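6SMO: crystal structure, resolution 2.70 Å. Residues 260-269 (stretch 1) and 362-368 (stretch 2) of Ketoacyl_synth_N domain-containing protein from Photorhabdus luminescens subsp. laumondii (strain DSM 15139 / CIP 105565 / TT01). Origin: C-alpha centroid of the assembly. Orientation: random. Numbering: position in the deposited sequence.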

# COMPACT_ATOMS: atom_id res chain seq x y z
N ASN C 260 1.17 -7.71 -29.61
CA ASN C 260 1.90 -6.44 -29.88
C ASN C 260 2.73 -6.06 -28.65
O ASN C 260 3.83 -5.50 -28.84
N THR C 261 2.24 -6.36 -27.44
CA THR C 261 2.89 -6.01 -26.14
C THR C 261 4.14 -6.87 -25.93
O THR C 261 5.10 -6.35 -25.31
N LEU C 262 4.14 -8.11 -26.42
CA LEU C 262 5.27 -9.08 -26.26
C LEU C 262 6.51 -8.58 -27.02
O LEU C 262 7.62 -8.99 -26.64
N GLU C 263 6.33 -7.74 -28.04
CA GLU C 263 7.43 -7.17 -28.87
C GLU C 263 8.27 -6.19 -28.03
O GLU C 263 9.45 -5.98 -28.39
N TYR C 264 7.70 -5.61 -26.97
CA TYR C 264 8.40 -4.70 -26.02
C TYR C 264 9.35 -5.52 -25.13
O TYR C 264 10.38 -4.97 -24.70
N THR C 265 9.02 -6.79 -24.87
CA THR C 265 9.88 -7.75 -24.13
C THR C 265 11.08 -8.13 -25.02
O THR C 265 12.17 -8.36 -24.46
N ALA C 266 10.87 -8.21 -26.34
CA ALA C 266 11.90 -8.55 -27.35
C ALA C 266 12.93 -7.42 -27.47
O ALA C 266 14.08 -7.72 -27.85
N GLU C 267 12.54 -6.18 -27.17
CA GLU C 267 13.42 -4.98 -27.22
C GLU C 267 14.48 -5.05 -26.12
O GLU C 267 15.56 -4.47 -26.32
N LEU C 268 14.19 -5.74 -25.00
CA LEU C 268 15.12 -5.88 -23.84
C LEU C 268 16.40 -6.62 -24.26
O LEU C 268 17.45 -6.33 -23.66
N PHE C 269 16.30 -7.53 -25.23
CA PHE C 269 17.41 -8.42 -25.68
C PHE C 269 18.55 -7.61 -26.31
O PHE C 269 19.72 -8.02 -26.13
N HIS C 362 -1.83 -8.22 -17.66
CA HIS C 362 -0.57 -7.44 -17.52
C HIS C 362 0.50 -8.04 -18.44
O HIS C 362 0.31 -9.17 -18.90
N VAL C 363 1.57 -7.28 -18.70
CA VAL C 363 2.82 -7.77 -19.35
C VAL C 363 4.01 -7.07 -18.68
O VAL C 363 4.23 -5.88 -18.97
N CYS C 364 4.72 -7.79 -17.81
CA CYS C 364 5.89 -7.28 -17.04
C CYS C 364 7.12 -8.14 -17.35
O CYS C 364 6.96 -9.37 -17.49
N ALA C 365 8.29 -7.52 -17.47
CA ALA C 365 9.58 -8.20 -17.75
C ALA C 365 10.75 -7.38 -17.18
O ALA C 365 10.69 -6.13 -17.23
N LEU C 366 11.77 -8.08 -16.66
CA LEU C 366 13.03 -7.50 -16.13
C LEU C 366 14.21 -8.06 -16.92
O LEU C 366 14.15 -9.23 -17.33
N SER C 367 15.25 -7.24 -17.11
CA SER C 367 16.50 -7.59 -17.84
C SER C 367 17.70 -7.46 -16.90
O SER C 367 17.91 -6.36 -16.36
N PHE C 368 18.45 -8.55 -16.72
CA PHE C 368 19.69 -8.62 -15.90
C PHE C 368 20.86 -9.02 -16.80
O PHE C 368 20.71 -9.98 -17.59

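The helical segment of stretch 1 lies over one face of the strand formed by residues 362-368, and the contact between them is made mainly by side chains, with no hydrogen bond crossing the interface. Alternation along the strand selects the residues involved: Val 363, Ala 365 and Ser 367 direct their CA-to-CB bonds toward the helical segment, whereas His 362, Cys 364 and Leu 366 direct theirs away. From the helical side, Thr 261, Thr 265 and Leu 268 answer them, spaced three to four residues apart, a spacing that helical phi/psi angles bring onto one side.

Both threonines adopt the m rotamer, with chi1 of -44° in Thr 261 and -46° in Thr 265. In this conformation the methyl groups meet the strand: Thr 261 CG2 lies 3.5 Å from Val 363 CB, and Thr 265 CG2 lies 3.7 Å from Ala 365 CB. The hydroxyls of both threonines are hydrogen-bonded elsewhere in the structure, so these buried polar groups remain satisfied beside an apolar contact. Val 363, in the t rotamer at 174°, places Val 363 CG1 4.1 Å from Thr 265 OG1.

Leu 268 has the common m,t conformation, with chi1 of -76° and chi2 of 177°, which brings CD1 between Ala 365 and Ser 367. Leu 268 CD1 packs 3.8 Å from Ala 365 CB and also lies 4.3 Å from Ser 367 CB, which Leu 268 CD2 approaches to 4.0 Å. The small Ala 365 side chain is thus contacted by both Thr 265 and Leu 268. Ser 367 is also t, at 177°, and offers its CB to the leucine while its OG is hydrogen-bonded elsewhere.

Tyr 264 behaves differently: its CA-to-CB bond points toward the strand, but its m rotamer, with chi1 of -76°, turns the ring off from the strand, leaving it without a contact there.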

# COMPACT_ATOMS: atom_id res chain seq x y z
CB ASN C 260 0.95 -5.31 -30.27
CG ASN C 260 0.21 -5.56 -31.56
OD1 ASN C 260 -1.02 -5.49 -31.61
ND2 ASN C 260 0.94 -5.86 -32.62
CB THR C 261 1.91 -6.16 -24.97
OG1 THR C 261 0.66 -5.59 -25.34
CG2 THR C 261 2.41 -5.50 -23.70
CB LEU C 262 4.83 -10.46 -26.77
CG LEU C 262 3.83 -11.20 -25.89
CD1 LEU C 262 3.20 -12.36 -26.64
CD2 LEU C 262 4.48 -11.69 -24.60
CB GLU C 263 6.88 -6.48 -30.12
CG GLU C 263 6.32 -7.45 -31.14
CD GLU C 263 6.03 -6.84 -32.50
OE1 GLU C 263 6.05 -5.60 -32.62
OE2 GLU C 263 5.78 -7.62 -33.45
CB TYR C 264 7.41 -3.88 -25.20
CG TYR C 264 6.76 -2.75 -25.95
CD1 TYR C 264 7.37 -1.50 -26.02
CD2 TYR C 264 5.55 -2.91 -26.59
CE1 TYR C 264 6.79 -0.45 -26.72
CE2 TYR C 264 4.95 -1.87 -27.29
CZ TYR C 264 5.57 -0.64 -27.35
OH TYR C 264 4.99 0.39 -28.03
CB THR C 265 9.11 -9.00 -23.69
OG1 THR C 265 7.87 -8.58 -23.10
CG2 THR C 265 9.87 -9.84 -22.69
CB ALA C 266 11.24 -8.85 -28.68
CB GLU C 267 12.60 -3.69 -27.10
CG GLU C 267 12.10 -3.17 -28.43
CD GLU C 267 11.14 -1.99 -28.34
OE1 GLU C 267 10.38 -1.77 -29.31
OE2 GLU C 267 11.15 -1.29 -27.30
CB LEU C 268 14.42 -6.64 -22.70
CG LEU C 268 13.39 -5.85 -21.89
CD1 LEU C 268 12.74 -6.74 -20.84
CD2 LEU C 268 14.02 -4.63 -21.22
CB PHE C 269 16.89 -9.49 -26.65
CG PHE C 269 16.23 -10.67 -25.99
CD1 PHE C 269 14.87 -10.68 -25.74
CD2 PHE C 269 16.99 -11.77 -25.61
CE1 PHE C 269 14.27 -11.77 -25.13
CE2 PHE C 269 16.38 -12.86 -24.99
CZ PHE C 269 15.03 -12.86 -24.75
CB HIS C 362 -0.09 -7.40 -16.06
CG HIS C 362 -0.80 -6.40 -15.21
ND1 HIS C 362 -2.00 -6.68 -14.59
CD2 HIS C 362 -0.48 -5.14 -14.87
CE1 HIS C 362 -2.39 -5.62 -13.91
NE2 HIS C 362 -1.47 -4.66 -14.06
CB VAL C 363 2.83 -7.54 -20.88
CG1 VAL C 363 4.17 -7.91 -21.50
CG2 VAL C 363 1.70 -8.29 -21.58
CB CYS C 364 5.60 -7.29 -15.54
SG CYS C 364 4.20 -6.23 -15.08
CB ALA C 365 9.73 -8.42 -19.23
CB LEU C 366 13.14 -7.84 -14.64
CG LEU C 366 12.25 -7.04 -13.70
CD1 LEU C 366 12.08 -7.74 -12.36
CD2 LEU C 366 12.80 -5.63 -13.50
CB SER C 367 16.67 -6.72 -19.07
OG SER C 367 17.89 -7.01 -19.73
CB PHE C 368 19.51 -9.60 -14.74
CG PHE C 368 18.45 -9.19 -13.74
CD1 PHE C 368 18.76 -8.35 -12.68
CD2 PHE C 368 17.15 -9.64 -13.87
CE1 PHE C 368 17.79 -7.97 -11.77
CE2 PHE C 368 16.18 -9.26 -12.96
CZ PHE C 368 16.50 -8.43 -11.91